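Local coordinates for protein UDP-N-acetylglucosamine pyrophosphorylase (Entamoeba histolytica, PDB 3OC9) that probably catalyses the formation of UDP-N-acetylglucosamine and diphosphate from UTP and N-acetylglucosamine 1-phosphate, at residues His126-Gly131 and Lys165-Leu170; Lys219-Gly224 and Ile327-Glu332; Leu79-Ser84 and Ser380-Phe385; His53-Phe58 and Asn185-Leu190. All coordinates share one frame; numbering follows the deposited sequence.

Interaction 1 of 4, residues His126-Gly131 and Lys165-Leu170. With EDO (1,2-ethanediol), chain C.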
# COMPACT_ATOMS: atom_id res chain seq x y z
N HIS A 126 -11.54 7.20 9.38
CA HIS A 126 -11.49 6.56 10.72
C HIS A 126 -10.06 6.19 11.17
O HIS A 126 -9.56 5.11 10.82
CB HIS A 126 -12.38 5.30 10.76
CG HIS A 126 -13.74 5.47 10.14
ND1 HIS A 126 -14.84 5.89 10.86
CD2 HIS A 126 -14.17 5.26 8.87
CE1 HIS A 126 -15.89 5.94 10.05
NE2 HIS A 126 -15.51 5.56 8.84
N CYS A 127 -9.45 7.06 11.99
CA CYS A 127 -8.11 6.77 12.56
C CYS A 127 -8.24 5.85 13.79
O CYS A 127 -9.11 6.10 14.66
CB CYS A 127 -7.37 8.08 12.93
SG CYS A 127 -6.91 9.19 11.56
N PHE A 128 -7.43 4.79 13.85
CA PHE A 128 -7.42 3.83 15.00
C PHE A 128 -6.00 3.43 15.47
O PHE A 128 -5.10 3.30 14.65
CB PHE A 128 -8.27 2.58 14.70
CG PHE A 128 -7.70 1.69 13.61
CD1 PHE A 128 -7.81 2.03 12.24
CD2 PHE A 128 -7.06 0.48 13.95
CE1 PHE A 128 -7.27 1.19 11.23
CE2 PHE A 128 -6.53 -0.36 12.96
CZ PHE A 128 -6.64 -0.01 11.59
N PRO A 129 -5.80 3.21 16.80
CA PRO A 129 -4.42 2.89 17.24
C PRO A 129 -4.09 1.39 17.30
O PRO A 129 -4.95 0.58 17.64
CB PRO A 129 -4.35 3.52 18.64
CG PRO A 129 -5.79 3.43 19.16
CD PRO A 129 -6.67 3.61 17.93
N GLN A 130 -2.84 1.04 16.97
CA GLN A 130 -2.28 -0.31 17.23
C GLN A 130 -1.45 -0.29 18.54
O GLN A 130 -1.12 0.79 19.05
CB GLN A 130 -1.42 -0.81 16.04
CG GLN A 130 -0.10 -0.00 15.83
CD GLN A 130 0.77 -0.46 14.64
OE1 GLN A 130 1.11 0.35 13.76
NE2 GLN A 130 1.17 -1.73 14.65
N GLY A 131 -1.14 -1.47 19.07
CA GLY A 131 -0.30 -1.60 20.28
C GLY A 131 1.14 -1.15 20.08
O GLY A 131 1.66 -1.17 18.96
N LYS A 165 -10.28 -5.71 15.34
CA LYS A 165 -11.28 -6.28 16.27
C LYS A 165 -11.47 -5.41 17.53
O LYS A 165 -12.62 -5.05 17.88
CB LYS A 165 -10.92 -7.73 16.66
CG LYS A 165 -11.98 -8.38 17.58
CD LYS A 165 -11.59 -9.80 18.02
CE LYS A 165 -12.51 -10.26 19.17
NZ LYS A 165 -11.92 -11.41 19.92
N ASP A 166 -10.36 -5.05 18.18
CA ASP A 166 -10.36 -4.32 19.46
C ASP A 166 -10.97 -2.91 19.40
O ASP A 166 -11.56 -2.45 20.38
CB ASP A 166 -8.92 -4.24 20.02
CG ASP A 166 -8.40 -5.57 20.56
OD1 ASP A 166 -9.17 -6.55 20.67
OD2 ASP A 166 -7.18 -5.64 20.85
N ASN A 167 -10.86 -2.26 18.23
CA ASN A 167 -11.40 -0.90 18.02
C ASN A 167 -12.84 -0.87 17.44
O ASN A 167 -13.35 0.21 17.07
CB ASN A 167 -10.43 -0.09 17.13
CG ASN A 167 -9.18 0.36 17.88
OD1 ASN A 167 -9.22 1.34 18.64
ND2 ASN A 167 -8.06 -0.36 17.69
N GLY A 168 -13.47 -2.05 17.35
CA GLY A 168 -14.85 -2.19 16.87
C GLY A 168 -15.08 -2.07 15.36
O GLY A 168 -16.23 -1.93 14.91
N ILE A 169 -13.99 -2.10 14.59
CA ILE A 169 -14.08 -1.90 13.14
C ILE A 169 -14.70 -3.11 12.42
O ILE A 169 -15.44 -2.93 11.43
CB ILE A 169 -12.69 -1.47 12.54
CG1 ILE A 169 -12.35 -0.05 13.05
CG2 ILE A 169 -12.69 -1.55 10.98
CD1 ILE A 169 -10.89 0.37 12.78
N LEU A 170 -14.44 -4.33 12.90
CA LEU A 170 -15.11 -5.50 12.30
C LEU A 170 -16.64 -5.46 12.52
O LEU A 170 -17.42 -5.78 11.61
CB LEU A 170 -14.49 -6.84 12.75
CG LEU A 170 -12.96 -7.03 12.54
CD1 LEU A 170 -12.53 -8.43 12.96
CD2 LEU A 170 -12.55 -6.76 11.09
C1 EDO C . 4.51 -1.24 12.86
O1 EDO C . 3.31 -1.04 12.09
C2 EDO C . 5.75 -0.65 12.18
O2 EDO C . 6.29 -1.56 11.21

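Interaction 2 of 4, residues Lys219-Gly224 and Ile327-Glu332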
# COMPACT_ATOMS: atom_id res chain seq x y z
N LYS A 219 18.11 -12.06 -10.12
CA LYS A 219 18.36 -12.90 -8.92
C LYS A 219 18.50 -12.11 -7.60
O LYS A 219 17.97 -12.52 -6.54
CB LYS A 219 19.59 -13.80 -9.12
CG LYS A 219 19.98 -14.69 -7.91
CD LYS A 219 21.28 -15.46 -8.18
CE LYS A 219 21.80 -16.22 -6.96
NZ LYS A 219 22.18 -15.34 -5.80
N GLU A 220 19.19 -10.97 -7.66
CA GLU A 220 19.49 -10.16 -6.48
C GLU A 220 18.45 -9.06 -6.20
O GLU A 220 18.71 -8.17 -5.37
CB GLU A 220 20.90 -9.54 -6.60
CG GLU A 220 22.04 -10.55 -6.90
CD GLU A 220 22.18 -10.92 -8.38
OE1 GLU A 220 21.53 -10.30 -9.25
OE2 GLU A 220 22.96 -11.85 -8.68
N GLU A 221 17.30 -9.11 -6.87
CA GLU A 221 16.23 -8.12 -6.60
C GLU A 221 15.72 -8.23 -5.15
O GLU A 221 15.42 -9.33 -4.70
CB GLU A 221 15.07 -8.26 -7.61
CG GLU A 221 14.02 -7.15 -7.46
CD GLU A 221 12.79 -7.30 -8.32
OE1 GLU A 221 12.69 -8.23 -9.15
OE2 GLU A 221 11.87 -6.47 -8.16
N LYS A 222 15.65 -7.10 -4.44
CA LYS A 222 15.24 -7.09 -3.01
C LYS A 222 13.71 -7.14 -2.85
O LYS A 222 13.08 -6.15 -2.45
CB LYS A 222 15.81 -5.86 -2.26
CG LYS A 222 17.29 -5.58 -2.49
CD LYS A 222 18.18 -6.56 -1.77
CE LYS A 222 19.64 -6.10 -1.74
NZ LYS A 222 19.90 -5.13 -0.63
N VAL A 223 13.14 -8.29 -3.18
CA VAL A 223 11.71 -8.55 -3.05
C VAL A 223 11.48 -9.97 -2.48
O VAL A 223 12.19 -10.91 -2.84
CB VAL A 223 10.97 -8.33 -4.44
CG1 VAL A 223 11.33 -9.42 -5.46
CG2 VAL A 223 9.48 -8.24 -4.25
N GLY A 224 10.52 -10.12 -1.57
CA GLY A 224 10.12 -11.47 -1.09
C GLY A 224 9.27 -12.21 -2.13
O GLY A 224 8.60 -11.57 -2.95
N ILE A 327 0.43 -7.53 -11.77
CA ILE A 327 0.44 -6.12 -12.22
C ILE A 327 1.71 -5.76 -13.01
O ILE A 327 2.75 -6.41 -12.85
CB ILE A 327 0.25 -5.11 -11.03
CG1 ILE A 327 1.40 -5.26 -10.01
CG2 ILE A 327 -1.13 -5.36 -10.38
CD1 ILE A 327 1.66 -4.01 -9.12
N GLN A 328 1.63 -4.73 -13.86
CA GLN A 328 2.82 -4.21 -14.56
C GLN A 328 3.48 -3.11 -13.72
O GLN A 328 2.78 -2.26 -13.18
CB GLN A 328 2.41 -3.63 -15.92
CG GLN A 328 1.85 -4.66 -16.89
CD GLN A 328 2.81 -5.83 -17.11
OE1 GLN A 328 3.92 -5.64 -17.61
NE2 GLN A 328 2.39 -7.03 -16.72
N ARG A 329 4.81 -3.12 -13.62
CA ARG A 329 5.51 -2.10 -12.82
C ARG A 329 5.20 -0.71 -13.39
O ARG A 329 5.05 0.26 -12.64
CB ARG A 329 7.04 -2.33 -12.77
CG ARG A 329 7.46 -3.70 -12.15
CD ARG A 329 8.99 -3.96 -12.22
NE ARG A 329 9.32 -5.37 -11.93
CZ ARG A 329 9.96 -5.80 -10.86
NH1 ARG A 329 10.40 -4.95 -9.94
NH2 ARG A 329 10.18 -7.11 -10.72
N PHE A 330 5.10 -0.61 -14.72
CA PHE A 330 4.91 0.69 -15.39
C PHE A 330 3.55 1.35 -15.01
O PHE A 330 3.40 2.58 -15.02
CB PHE A 330 5.08 0.50 -16.92
CG PHE A 330 4.82 1.73 -17.74
CD1 PHE A 330 5.87 2.59 -18.10
CD2 PHE A 330 3.53 2.01 -18.20
CE1 PHE A 330 5.63 3.73 -18.86
CE2 PHE A 330 3.29 3.16 -18.98
CZ PHE A 330 4.34 4.02 -19.31
N ILE A 331 2.58 0.50 -14.67
CA ILE A 331 1.22 0.94 -14.33
C ILE A 331 1.03 1.20 -12.81
O ILE A 331 0.40 2.20 -12.42
CB ILE A 331 0.16 -0.12 -14.82
CG1 ILE A 331 0.28 -0.41 -16.34
CG2 ILE A 331 -1.29 0.23 -14.35
CD1 ILE A 331 -0.27 0.69 -17.28
N GLU A 332 1.54 0.31 -11.96
CA GLU A 332 1.17 0.37 -10.50
C GLU A 332 2.32 0.13 -9.50
O GLU A 332 2.06 -0.31 -8.36
CB GLU A 332 -0.07 -0.53 -10.19
CG GLU A 332 -0.90 -0.11 -8.93
CD GLU A 332 -2.08 -1.04 -8.53
OE1 GLU A 332 -2.69 -0.77 -7.47
OE2 GLU A 332 -2.38 -2.03 -9.24

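Interaction 3 of 4, residues Leu79-Ser84 and Ser380-Phe385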
# COMPACT_ATOMS: atom_id res chain seq x y z
N LEU A 79 -13.17 7.32 -7.87
CA LEU A 79 -13.77 6.00 -7.81
C LEU A 79 -15.26 6.05 -7.41
O LEU A 79 -16.09 5.37 -8.02
CB LEU A 79 -12.97 5.07 -6.85
CG LEU A 79 -11.60 4.63 -7.39
CD1 LEU A 79 -10.73 4.05 -6.25
CD2 LEU A 79 -11.79 3.58 -8.52
N GLN A 80 -15.60 6.87 -6.41
CA GLN A 80 -17.02 7.05 -6.04
C GLN A 80 -17.87 7.58 -7.22
O GLN A 80 -18.99 7.11 -7.44
CB GLN A 80 -17.17 7.99 -4.81
CG GLN A 80 -16.75 7.33 -3.45
CD GLN A 80 -16.72 8.31 -2.26
OE1 GLN A 80 -16.50 7.89 -1.11
NE2 GLN A 80 -16.91 9.61 -2.51
N GLU A 81 -17.30 8.54 -7.95
CA GLU A 81 -17.94 9.18 -9.12
C GLU A 81 -18.21 8.18 -10.27
O GLU A 81 -19.31 8.14 -10.81
CB GLU A 81 -17.07 10.34 -9.60
CG GLU A 81 -17.66 11.20 -10.71
CD GLU A 81 -16.86 12.48 -10.94
OE1 GLU A 81 -15.64 12.42 -11.22
OE2 GLU A 81 -17.48 13.56 -10.83
N LEU A 82 -17.21 7.37 -10.61
CA LEU A 82 -17.36 6.32 -11.64
C LEU A 82 -18.47 5.30 -11.30
O LEU A 82 -19.28 4.93 -12.18
CB LEU A 82 -16.01 5.62 -11.92
CG LEU A 82 -14.91 6.46 -12.60
CD1 LEU A 82 -13.60 5.65 -12.80
CD2 LEU A 82 -15.37 6.99 -13.97
N ALA A 83 -18.49 4.85 -10.05
CA ALA A 83 -19.53 3.94 -9.57
C ALA A 83 -20.93 4.58 -9.62
O ALA A 83 -21.91 3.90 -9.96
CB ALA A 83 -19.21 3.46 -8.14
N SER A 84 -21.01 5.87 -9.27
CA SER A 84 -22.29 6.61 -9.29
C SER A 84 -22.82 6.77 -10.72
O SER A 84 -24.04 6.59 -10.95
CB SER A 84 -22.16 7.97 -8.58
OG SER A 84 -23.38 8.72 -8.64
N SER A 380 -4.52 15.23 -12.78
CA SER A 380 -5.03 15.10 -11.40
C SER A 380 -5.72 13.76 -11.15
O SER A 380 -6.49 13.29 -11.99
CB SER A 380 -6.00 16.23 -11.06
OG SER A 380 -6.50 16.07 -9.73
N PHE A 381 -5.43 13.14 -10.00
CA PHE A 381 -6.12 11.90 -9.58
C PHE A 381 -7.64 12.14 -9.42
O PHE A 381 -8.43 11.18 -9.42
CB PHE A 381 -5.54 11.37 -8.24
CG PHE A 381 -4.26 10.54 -8.35
CD1 PHE A 381 -3.44 10.57 -9.49
CD2 PHE A 381 -3.85 9.76 -7.27
CE1 PHE A 381 -2.25 9.81 -9.54
CE2 PHE A 381 -2.67 9.01 -7.31
CZ PHE A 381 -1.87 9.03 -8.46
N ARG A 382 -8.05 13.40 -9.28
CA ARG A 382 -9.48 13.73 -9.24
C ARG A 382 -10.17 13.65 -10.63
O ARG A 382 -11.38 13.43 -10.71
CB ARG A 382 -9.72 15.10 -8.57
CG ARG A 382 -11.18 15.52 -8.39
CD ARG A 382 -11.91 14.68 -7.32
NE ARG A 382 -13.35 14.93 -7.29
CZ ARG A 382 -14.26 14.36 -8.08
NH1 ARG A 382 -13.90 13.47 -9.01
NH2 ARG A 382 -15.54 14.67 -7.94
N LYS A 383 -9.38 13.78 -11.70
CA LYS A 383 -9.89 13.86 -13.09
C LYS A 383 -9.97 12.55 -13.93
O LYS A 383 -10.83 12.44 -14.81
CB LYS A 383 -9.09 14.90 -13.88
CG LYS A 383 -9.12 16.31 -13.29
CD LYS A 383 -10.48 16.99 -13.45
CE LYS A 383 -10.68 17.53 -14.86
NZ LYS A 383 -11.99 18.25 -14.96
N SER A 384 -9.08 11.59 -13.68
CA SER A 384 -9.04 10.32 -14.44
C SER A 384 -8.43 9.22 -13.55
O SER A 384 -7.47 9.48 -12.82
CB SER A 384 -8.25 10.49 -15.77
OG SER A 384 -8.49 9.44 -16.71
N PHE A 385 -9.02 8.02 -13.60
CA PHE A 385 -8.50 6.84 -12.87
C PHE A 385 -7.49 6.07 -13.74
O PHE A 385 -6.32 5.90 -13.35
CB PHE A 385 -9.69 5.96 -12.43
CG PHE A 385 -9.30 4.61 -11.81
CD1 PHE A 385 -8.60 4.54 -10.61
CD2 PHE A 385 -9.65 3.42 -12.45
CE1 PHE A 385 -8.24 3.29 -10.04
CE2 PHE A 385 -9.30 2.16 -11.89
CZ PHE A 385 -8.59 2.11 -10.69

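Interaction 4 of 4, residues His53-Phe58 and Asn185-Leu190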
# COMPACT_ATOMS: atom_id res chain seq x y z
N HIS A 53 7.65 14.05 10.68
CA HIS A 53 6.18 13.97 10.78
C HIS A 53 5.74 12.67 10.08
O HIS A 53 6.53 12.10 9.31
CB HIS A 53 5.51 15.18 10.08
CG HIS A 53 5.89 16.51 10.65
ND1 HIS A 53 5.34 17.01 11.82
CD2 HIS A 53 6.76 17.46 10.22
CE1 HIS A 53 5.85 18.20 12.08
NE2 HIS A 53 6.72 18.50 11.12
N PRO A 54 4.49 12.19 10.33
CA PRO A 54 4.03 10.96 9.64
C PRO A 54 4.12 11.08 8.11
O PRO A 54 3.81 12.13 7.56
CB PRO A 54 2.56 10.84 10.07
CG PRO A 54 2.46 11.62 11.32
CD PRO A 54 3.45 12.74 11.22
N LYS A 55 4.54 10.00 7.46
CA LYS A 55 4.85 10.00 6.02
C LYS A 55 3.70 10.50 5.11
O LYS A 55 3.95 11.14 4.09
CB LYS A 55 5.32 8.59 5.60
CG LYS A 55 5.64 8.39 4.11
CD LYS A 55 7.01 8.94 3.75
CE LYS A 55 7.63 8.20 2.56
NZ LYS A 55 8.24 6.89 2.93
N GLY A 56 2.45 10.22 5.48
CA GLY A 56 1.30 10.67 4.67
C GLY A 56 1.20 12.19 4.49
O GLY A 56 0.57 12.68 3.54
N MET A 57 1.81 12.93 5.41
CA MET A 57 1.78 14.41 5.38
C MET A 57 2.82 15.06 4.44
O MET A 57 2.82 16.29 4.24
CB MET A 57 1.91 14.97 6.83
CG MET A 57 0.67 14.69 7.71
SD MET A 57 0.86 14.97 9.51
CE MET A 57 1.10 16.73 9.57
N PHE A 58 3.72 14.23 3.89
CA PHE A 58 4.82 14.69 3.00
C PHE A 58 4.32 15.27 1.69
O PHE A 58 3.53 14.63 1.00
CB PHE A 58 5.82 13.55 2.69
CG PHE A 58 7.03 14.01 1.86
CD1 PHE A 58 7.03 13.86 0.47
CD2 PHE A 58 8.13 14.61 2.47
CE1 PHE A 58 8.12 14.28 -0.32
CE2 PHE A 58 9.24 15.05 1.69
CZ PHE A 58 9.23 14.87 0.30
N ASN A 185 0.59 -0.28 1.40
CA ASN A 185 1.61 0.55 2.09
C ASN A 185 1.58 2.00 1.60
O ASN A 185 1.18 2.26 0.47
CB ASN A 185 3.01 -0.07 1.94
N VAL A 186 1.99 2.93 2.46
CA VAL A 186 1.91 4.37 2.17
C VAL A 186 2.94 4.89 1.12
O VAL A 186 2.76 5.96 0.54
CB VAL A 186 1.98 5.19 3.51
CG1 VAL A 186 3.40 5.24 4.07
CG2 VAL A 186 1.40 6.59 3.34
N ASP A 187 3.97 4.09 0.83
CA ASP A 187 5.11 4.54 0.02
C ASP A 187 4.89 4.46 -1.51
O ASP A 187 5.63 5.10 -2.27
CB ASP A 187 6.38 3.77 0.42
CG ASP A 187 6.82 4.02 1.87
OD1 ASP A 187 6.29 4.94 2.52
OD2 ASP A 187 7.72 3.30 2.36
N ASN A 188 3.91 3.67 -1.97
CA ASN A 188 3.68 3.50 -3.44
C ASN A 188 2.71 4.53 -4.06
O ASN A 188 1.50 4.40 -3.94
CB ASN A 188 3.23 2.06 -3.75
CG ASN A 188 3.08 1.76 -5.27
OD1 ASN A 188 3.24 2.63 -6.15
ND2 ASN A 188 2.76 0.49 -5.56
N ILE A 189 3.28 5.54 -4.73
CA ILE A 189 2.52 6.70 -5.22
C ILE A 189 1.49 6.32 -6.33
O ILE A 189 0.42 6.94 -6.46
CB ILE A 189 3.52 7.83 -5.70
CG1 ILE A 189 4.57 8.17 -4.61
CG2 ILE A 189 2.79 9.08 -6.23
CD1 ILE A 189 4.01 8.51 -3.20
N LEU A 190 1.81 5.29 -7.10
CA LEU A 190 0.92 4.85 -8.21
C LEU A 190 -0.20 3.88 -7.84
O LEU A 190 -0.97 3.47 -8.72
CB LEU A 190 1.76 4.30 -9.38
CG LEU A 190 2.79 5.27 -9.99
CD1 LEU A 190 3.58 4.64 -11.12
CD2 LEU A 190 2.12 6.55 -10.50

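Interaction 1 of 4, residues His126-Gly131 and Lys165-Leu170
Phe128 on strand 125-134 faces Asn167 in the turn joining helix 160-166 to helix 169-176, their CA atoms 6.9 Å apart. The Asn167 and Phe128 side chains cross at about a right angle, with amide and ring planes 63° apart. Asn167 ND2 sits at the ring edge, 4.0 Å from Phe128 CD2, and donates to Pro129 O at 3.2 Å. That bond is bent (139°); the same nitrogen also donates to Ala163 O, its stronger partner, one turn back in the helix. On the other branch of the amide, Asn167 OD1 rests 3.5 Å from Pro129 CD.

Ile169 comes over one face of the Phe128 ring: CD1 stands 3.8 Å from the ring centroid, displaced toward the rim, in a CH-pi contact. Leu160, Ala163 and Leu164 also touch the Phe128 side chain, as do Phe97 and Met99 of strand 95-100. Gly168, with positive phi, is the C-prime residue of a Schellman motif that ends helix 160-166, between the two residues that touch Phe128.

The contact is thus mostly apolar, setting the junction of helices 160-166 and 169-176 against the sheet, and one amide ties that junction to a strand carbonyl.

Interaction 2 of 4, residues Lys219-Gly224 and Ile327-Glu332
Glu221 and Arg329 reach toward each other from opposite directions and meet in an end-on salt bridge. Arg329 NH1 donates to Glu221 OE2 at 2.8 Å, the shortest and straightest of three bonds (156°). Arg329 NH2 reaches both carboxylate oxygens, Glu221 OE2 at 3.1 Å and Glu221 OE1 at 3.2 Å, through syn lone pairs. OE2 therefore accepts from two nitrogens and lies close to the guanidinium plane, while OE1 is tilted from it. The two flat groups are twisted by 41°, so the grip departs from a coplanar pairing.

A second shell fixes each partner. Arg329 NH2 also donates to Lys215 O, which gives that nitrogen three acceptors and makes its two hydrogens shared among them. Glu221 OE1 takes a further bond from Gly217 N, at the start of its own loop. The carboxylate is carried outward on an extended chain, CG anti to the backbone N (chi1 -174°). Arg329 is likewise stretched from CG to NE and brushes Val214 of strand 209-215. It leaves the first turn of helix 329-332, whose N-cap is Gln328; Gln328 O accepts from both Ile331 N and Glu332 N.

The loop between strands 209-215 and 225-229 is thus clipped to the helix that follows strand 322-326, the parallel neighbour of strand 209-215. Since each ionic group is also held by backbone at or just beyond the end of strand 209-215, the bridge would be expected to keep its rotation defined despite lying at the surface.

Interaction 3 of 4, residues Leu79-Ser84 and Ser380-Phe385
Glu81 OE1 is gripped by two arginines: Arg382 across the contact and Arg78, its stronger partner, in the same helix. Arg382 NH1 donates to Glu81 OE1 at 3.0 Å along a nearly straight line (162°). The oxygen lies near the guanidinium plane, yet the donor meets it from above the carboxylate plane, and the two flat groups are turned 53° apart. The Arg382 chain bends at chi2 (70°), which helps bring its guanidinium to helix 68-87.

Beside this bridge the contact is apolar. Leu79 CD2 lies over a face of the Phe385 ring, 4.0 Å from its centroid and offset toward the rim, in a CH-pi contact. Leu82 CD1 packs instead at the base of that side chain, 3.9 Å from Phe385 CB. Pro196, at the start of helix 196-204, touches both Leu79 and Phe385.

The loop is shaped partly by an ST turn, in which Arg382 N donates to Ser380 OG at 3.1 Å; Glu388 OE2 accepts from Phe385 N. The loop after strand 377-379 is therefore held to helix 68-87 by a buried aromatic contact and a partly exposed ionic one, in which the two guanidinium groups probably offset the charge of Glu81.

Interaction 4 of 4, residues His53-Phe58 and Asn185-Leu190
Lys55 and Gly56 pack against Val186 on the close side of this contact. Val186 CG1 lies 3.9 Å from Lys55 CG, and its other branch, CG2, reaches the backbone of the 3-10 segment 55-57, coming to 4.3 Å from Gly56 CA. Ile68 of helix 68-87 touches both Lys55 and Val186 and completes this apolar patch.

The other side is polar, and its looseness belongs to segment 185-190: Asp187 was deposited in two conformers, and the side chain of Asn185 is not modelled past CB, consistent with mobility here. The Lys55 chain continues beyond its contact with Val186, bent at chi2 and again at chi4 (-80°), so that its ammonium turns across the Asp187 side chain. In the conformer described, Lys55 NZ meets Asp187 OD1 at 2.8 Å in a salt bridge, approaching from above the carboxylate plane; whether the bridge persists in the other is uncertain. Asp187 OD2 is left 3.7 Å from Lys55 NZ and has a long, weak ion pair with Lys337. Leu336 O is a second acceptor for Lys55 NZ. Farther on, Leu190 N bonds to Asn188 OD1 at 3.2 Å in an Asx turn.

Lys55 ends the glycine-rich signature loop of these nucleotidyltransferases, which in relatives contributes to the nucleotide site, and segment 185-190 follows central strand 180-184. The contact therefore pairs an apolar base with an ammonium held by two acceptors in this conformer, while the aspartate facing it probably retains some freedom beside the substrate cleft.

Interaction 4 lies nearest the middle of the chain and touches two of the others. Toward interaction 2 it is joined by a probable hydrogen bond, Asn188 ND2 to Glu332 O at 3.0 Å; toward interaction 3, Phe381 CZ packs 3.7 Å from Ile189 O. Segments of interactions 3 and 4 alternate along the chain. Interaction 1 stands apart, its centre about 20 Å from that of interaction 4 and about 31 Å from that of interaction 2, on the opposite side of the chain's centre from the latter. The glycine-rich loop of interaction 4 is the likeliest marker of the active site; interactions 1, 2 and 3 join surrounding parts of the fold.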